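Local coordinates for CRISPR-associated protein, Cse1 family (Acidimicrobium ferrooxidans, PDB 4H3T) that probably acts as the large Cse1 subunit of a type I-E CRISPR Cascade complex, which recognises foreign DNA, at residues 5-9 and 268-272; 253-258 and 297-301. The protein carries 1 engineered substitution. All blocks are in the same frame, centred on the assembly; numbering follows the deposited sequence. Where two conformers were deposited one is given.

Contact 1 (5-9 and 268-272); sequences EPEMH and FPERR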
loop_
_atom_site.group_PDB
_atom_site.type_symbol
_atom_site.label_atom_id
_atom_site.label_comp_id
_atom_site.label_asym_id
_atom_site.label_seq_id
_atom_site.Cartn_x
_atom_site.Cartn_y
_atom_site.Cartn_z
ATOM N N GLU A 5 -33.008 -30.289 -2.345
ATOM C CA GLU A 5 -32.636 -28.871 -2.141
ATOM C C GLU A 5 -31.849 -28.319 -3.343
ATOM O O GLU A 5 -30.891 -28.966 -3.786
ATOM C CB GLU A 5 -31.797 -28.676 -0.847
ATOM C CG GLU A 5 -32.508 -29.056 0.454
ATOM C CD GLU A 5 -33.882 -28.441 0.631
ATOM O OE1 GLU A 5 -33.968 -27.191 0.698
ATOM O OE2 GLU A 5 -34.880 -29.200 0.598
ATOM N N PRO A 6 -32.217 -27.124 -3.866
ATOM C CA PRO A 6 -31.464 -26.577 -5.009
ATOM C C PRO A 6 -30.012 -26.291 -4.648
ATOM O O PRO A 6 -29.677 -25.942 -3.493
ATOM C CB PRO A 6 -32.207 -25.292 -5.398
ATOM C CG PRO A 6 -33.183 -25.029 -4.330
ATOM C CD PRO A 6 -33.337 -26.250 -3.466
ATOM N N GLU A 7 -29.140 -26.443 -5.637
ATOM C CA GLU A 7 -27.715 -26.226 -5.432
ATOM C C GLU A 7 -27.429 -24.754 -5.178
ATOM O O GLU A 7 -28.074 -23.879 -5.744
ATOM C CB GLU A 7 -26.931 -26.685 -6.663
ATOM C CG GLU A 7 -26.946 -28.184 -6.908
ATOM C CD GLU A 7 -26.496 -28.587 -8.300
ATOM O OE1 GLU A 7 -25.836 -27.771 -8.987
ATOM O OE2 GLU A 7 -26.864 -29.705 -8.728
HETATM N N MSE A 8 -26.485 -24.486 -4.302
HETATM C CA MSE A 8 -26.008 -23.139 -4.050
HETATM C C MSE A 8 -24.831 -22.802 -5.001
HETATM O O MSE A 8 -23.880 -23.568 -5.112
HETATM C CB MSE A 8 -25.546 -23.005 -2.591
HETATM C CG MSE A 8 -26.693 -23.220 -1.622
HETATM SE SE MSE A 8 -26.047 -23.101 0.168
HETATM C CE MSE A 8 -25.277 -24.829 0.320
ATOM N N HIS A 9 -24.961 -21.690 -5.710
ATOM C CA HIS A 9 -24.003 -21.158 -6.650
ATOM C C HIS A 9 -23.879 -19.655 -6.493
ATOM O O HIS A 9 -24.853 -18.995 -6.118
ATOM C CB HIS A 9 -24.450 -21.473 -8.087
ATOM C CG HIS A 9 -24.471 -22.937 -8.383
ATOM N ND1 HIS A 9 -23.321 -23.714 -8.291
ATOM C CD2 HIS A 9 -25.512 -23.741 -8.700
ATOM C CE1 HIS A 9 -23.692 -24.948 -8.600
ATOM N NE2 HIS A 9 -25.001 -25.021 -8.818
ATOM N N PHE A 268 -18.290 -22.366 4.258
ATOM C CA PHE A 268 -19.401 -23.317 4.469
ATOM C C PHE A 268 -20.727 -22.560 4.263
ATOM O O PHE A 268 -21.257 -22.039 5.226
ATOM C CB PHE A 268 -19.328 -23.911 5.857
ATOM C CG PHE A 268 -18.119 -24.808 6.019
ATOM C CD1 PHE A 268 -18.168 -26.155 5.631
ATOM C CD2 PHE A 268 -16.908 -24.295 6.471
ATOM C CE1 PHE A 268 -17.070 -27.000 5.840
ATOM C CE2 PHE A 268 -15.791 -25.123 6.616
ATOM C CZ PHE A 268 -15.868 -26.464 6.263
ATOM N N PRO A 269 -21.242 -22.458 3.033
ATOM C CA PRO A 269 -22.492 -21.681 2.828
ATOM C C PRO A 269 -23.741 -22.417 3.363
ATOM O O PRO A 269 -23.743 -23.630 3.492
ATOM C CB PRO A 269 -22.569 -21.537 1.308
ATOM C CG PRO A 269 -21.902 -22.836 0.790
ATOM C CD PRO A 269 -20.717 -22.976 1.747
ATOM N N GLU A 270 -24.788 -21.655 3.662
ATOM C CA GLU A 270 -26.056 -22.197 4.154
ATOM C C GLU A 270 -27.176 -21.424 3.558
ATOM O O GLU A 270 -27.093 -20.183 3.467
ATOM C CB GLU A 270 -26.116 -22.144 5.687
ATOM C CG GLU A 270 -27.417 -22.585 6.316
ATOM C CD GLU A 270 -27.601 -22.312 7.800
ATOM O OE1 GLU A 270 -26.798 -21.541 8.356
ATOM O OE2 GLU A 270 -28.570 -22.838 8.398
ATOM N N ARG A 271 -28.260 -22.137 3.219
ATOM C CA ARG A 271 -29.466 -21.540 2.684
ATOM C C ARG A 271 -30.340 -21.131 3.870
ATOM O O ARG A 271 -30.603 -21.959 4.753
ATOM C CB ARG A 271 -30.212 -22.530 1.766
ATOM C CG ARG A 271 -31.121 -21.851 0.738
ATOM C CD ARG A 271 -30.677 -22.120 -0.705
ATOM N NE ARG A 271 -30.731 -20.935 -1.559
ATOM C CZ ARG A 271 -30.513 -20.941 -2.867
ATOM N NH1 ARG A 271 -30.579 -19.813 -3.561
ATOM N NH2 ARG A 271 -30.196 -22.072 -3.491
ATOM N N ARG A 272 -30.749 -19.857 3.926
ATOM C CA ARG A 272 -31.646 -19.383 4.999
ATOM C C ARG A 272 -32.833 -18.735 4.269
ATOM O O ARG A 272 -32.713 -17.595 3.786
ATOM C CB ARG A 272 -30.893 -18.407 5.914
ATOM C CG ARG A 272 -29.834 -19.064 6.717
ATOM C CD ARG A 272 -29.235 -18.088 7.687
ATOM N NE ARG A 272 -28.204 -18.734 8.483
ATOM C CZ ARG A 272 -27.464 -18.148 9.420
ATOM N NH1 ARG A 272 -27.608 -16.871 9.679
ATOM N NH2 ARG A 272 -26.553 -18.837 10.079
#
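Met8, a selenomethionine, reaches across to Pro269 and Arg271 and carries most of this contact. Its chain is extended as far as SE and then bends at chi3 (-79°). The bend lays the terminal methyl beside the proline, with Met8 CE 3.9 Å from Pro269 CG. The two side chains meet at a slant. The same methyl, Met8 CE, also lies 3.7 Å from Pro269 O. One bond back, Met8 SE rests on the strand backbone, 3.9 Å from Arg271 N.

Arg271 runs the other way. It slides past Met8 in the opposite direction and brings its guanidinium to the loop. In the conformer given, one of two deposited, Arg271 NH2 comes within 3.6 Å of Glu7 O. Pro6 O also lies at the guanidinium edge, near its plane. Neither approach is a hydrogen bond, and none links the two segments. The second conformer makes this part doubtful in detail. The contact rests on van der Waals packing of Met8 against Pro269, the strand backbone and the Arg271 chain.

On the loop, His9 NE2 donates to the anti lone pair of Glu7 OE1 at 2.9 Å, with the oxygen in the His9 ring plane. His9 ND1 bonds to Asp103. Outside the two segments, Phe105 also touches Pro269. This surface contact joins an N-terminal loop to the end of strand 263-272, which pairs antiparallel with strand 275-289 to form a beta hairpin.

Contact 2 (253-258 and 297-301); sequences GVCDLF and VDPHV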
loop_
_atom_site.group_PDB
_atom_site.type_symbol
_atom_site.label_atom_id
_atom_site.label_comp_id
_atom_site.label_asym_id
_atom_site.label_seq_id
_atom_site.Cartn_x
_atom_site.Cartn_y
_atom_site.Cartn_z
ATOM N N GLY A 253 5.245 -16.020 -12.642
ATOM C CA GLY A 253 5.056 -14.676 -13.160
ATOM C C GLY A 253 3.988 -13.952 -12.364
ATOM O O GLY A 253 3.513 -14.437 -11.304
ATOM N N VAL A 254 3.550 -12.824 -12.906
ATOM C CA VAL A 254 2.588 -11.974 -12.200
ATOM C C VAL A 254 1.210 -12.564 -12.063
ATOM O O VAL A 254 0.584 -12.319 -11.035
ATOM C CB VAL A 254 2.447 -10.554 -12.773
ATOM C CG1 VAL A 254 3.657 -9.707 -12.403
ATOM C CG2 VAL A 254 2.202 -10.555 -14.282
ATOM N N CYS A 255 0.703 -13.299 -13.057
ATOM C CA CYS A 255 -0.643 -13.901 -12.925
ATOM C C CYS A 255 -0.676 -14.891 -11.794
ATOM O O CYS A 255 -1.686 -14.957 -11.103
ATOM C CB CYS A 255 -1.135 -14.552 -14.195
ATOM S SG CYS A 255 -1.316 -13.406 -15.587
ATOM N N ASP A 256 0.408 -15.680 -11.639
ATOM C CA ASP A 256 0.565 -16.665 -10.566
ATOM C C ASP A 256 0.673 -15.893 -9.206
ATOM O O ASP A 256 -0.128 -16.102 -8.301
ATOM C CB ASP A 256 1.822 -17.509 -10.881
ATOM C CG ASP A 256 2.123 -18.645 -9.962
ATOM O OD1 ASP A 256 1.187 -19.105 -9.248
ATOM O OD2 ASP A 256 3.304 -19.086 -9.937
ATOM N N LEU A 257 1.557 -14.900 -9.132
ATOM C CA LEU A 257 1.791 -14.171 -7.896
ATOM C C LEU A 257 0.600 -13.362 -7.449
ATOM O O LEU A 257 0.245 -13.400 -6.271
ATOM C CB LEU A 257 2.991 -13.268 -8.005
ATOM C CG LEU A 257 3.391 -12.461 -6.731
ATOM C CD1 LEU A 257 3.599 -13.378 -5.499
ATOM C CD2 LEU A 257 4.636 -11.651 -7.053
ATOM N N PHE A 258 -0.006 -12.644 -8.377
ATOM C CA PHE A 258 -1.179 -11.851 -8.092
ATOM C C PHE A 258 -2.428 -12.667 -7.602
ATOM O O PHE A 258 -3.340 -12.056 -7.104
ATOM C CB PHE A 258 -1.571 -11.026 -9.290
ATOM C CG PHE A 258 -0.667 -9.873 -9.690
ATOM C CD1 PHE A 258 0.511 -9.607 -9.004
ATOM C CD2 PHE A 258 -0.999 -9.066 -10.748
ATOM C CE1 PHE A 258 1.365 -8.553 -9.418
ATOM C CE2 PHE A 258 -0.137 -8.062 -11.201
ATOM C CZ PHE A 258 0.973 -7.724 -10.448
ATOM N N VAL A 297 9.824 -10.766 -10.066
ATOM C CA VAL A 297 8.501 -10.815 -10.658
ATOM C C VAL A 297 7.648 -9.556 -10.473
ATOM O O VAL A 297 6.943 -9.148 -11.393
ATOM C CB VAL A 297 7.751 -12.043 -10.058
ATOM C CG1 VAL A 297 6.293 -12.107 -10.505
ATOM C CG2 VAL A 297 8.476 -13.352 -10.403
ATOM N N ASP A 298 7.623 -9.032 -9.264
ATOM C CA ASP A 298 6.564 -8.138 -8.795
ATOM C C ASP A 298 6.826 -6.656 -9.051
ATOM O O ASP A 298 7.766 -6.090 -8.496
ATOM C CB ASP A 298 6.368 -8.401 -7.313
ATOM C CG ASP A 298 5.072 -7.884 -6.677
ATOM O OD1 ASP A 298 4.447 -6.955 -7.239
ATOM O OD2 ASP A 298 4.712 -8.385 -5.615
ATOM N N PRO A 299 5.933 -6.014 -9.825
ATOM C CA PRO A 299 6.113 -4.602 -10.129
ATOM C C PRO A 299 5.658 -3.634 -9.040
ATOM O O PRO A 299 5.790 -2.421 -9.242
ATOM C CB PRO A 299 5.211 -4.429 -11.372
ATOM C CG PRO A 299 4.064 -5.339 -11.105
ATOM C CD PRO A 299 4.685 -6.544 -10.464
ATOM N N HIS A 300 4.987 -4.100 -8.000
ATOM C CA HIS A 300 4.370 -3.208 -6.991
ATOM C C HIS A 300 5.206 -3.020 -5.697
ATOM O O HIS A 300 4.666 -2.577 -4.679
ATOM C CB HIS A 300 2.994 -3.738 -6.589
ATOM C CG HIS A 300 2.001 -3.681 -7.717
ATOM N ND1 HIS A 300 1.184 -4.761 -8.025
ATOM C CD2 HIS A 300 1.731 -2.667 -8.554
ATOM C CE1 HIS A 300 0.469 -4.365 -9.078
ATOM N NE2 HIS A 300 0.744 -3.085 -9.391
ATOM N N VAL A 301 6.462 -3.417 -5.711
ATOM C CA VAL A 301 7.315 -3.330 -4.509
ATOM C C VAL A 301 8.729 -2.832 -4.906
ATOM O O VAL A 301 9.302 -3.351 -5.843
ATOM C CB VAL A 301 7.329 -4.699 -3.761
ATOM C CG1 VAL A 301 7.591 -5.881 -4.692
ATOM C CG2 VAL A 301 8.312 -4.717 -2.549
#
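Val297 presses its CG1 methyl against the start of helix 254-257, and this is the tight part of the contact. With chi1 at 174°, CG1 swings opposite the backbone N, and this turns it onto the first turn of the helix. Val297 CG1 lies 3.5 Å from Gly253 C, in the N-cap residue. Leu257 CD2 and Val254 CG1 also pack on this methyl. Val254 CG1 sits 3.5 Å from Val297 O and meets Pro299 CD obliquely.

Leu257 comes across Asp298 at about a right angle, with Leu257 CD2 3.6 Å from Asp298 OD2. Asp298 OD1 accepts from His300 N at 3.0 Å, closing an Asx turn. Beyond the segments, Asp298 pairs with Arg58 through OD1 and Tyr196 through OD2, while His300 bonds Asn217 through NE2 and Arg58 through ND1. Replacing Asp298 by alanine removes the carboxylate, which would probably leave Arg58 and Tyr196 without this partner and the turn at His300 free to shift.

The far side is also buried. Pro299 lies at the edge of the Phe258 ring, with Pro299 CD 3.9 Å from Phe258 CZ, and Val254 CB lies over one face of that ring. Phe258 CZ touches His300 CE1 at 3.7 Å. Only the ring pair is looser: the planes are near parallel, at 20°, but slid apart, so they barely overlap.

Helix 52-68 covers Val254 through Tyr65, and Leu257 and Phe258 through Arg58. The contact thus joins helix 254-257 to the end of helix 291-297 and the loop leading into strand 303-309.

The two contacts cross along the chain: their segments come in the order 5-9, 253-258, 268-272 and 297-301. Helix 254-257 of contact 2 is followed directly by strand 263-272 of contact 1. That strand turns back into strand 275-289, and the chain then passes through helix 291-297 to the second half of contact 2. The sites do not touch. Their centres are 35 Å apart and their nearest atoms about 21 Å. Contact 2 is buried, 15 Å from the centre of the chain, whereas contact 1 lies at the surface, 36 Å out. The region between 253 and 301 thus spans from the interior to a peripheral hairpin beside the N-terminus.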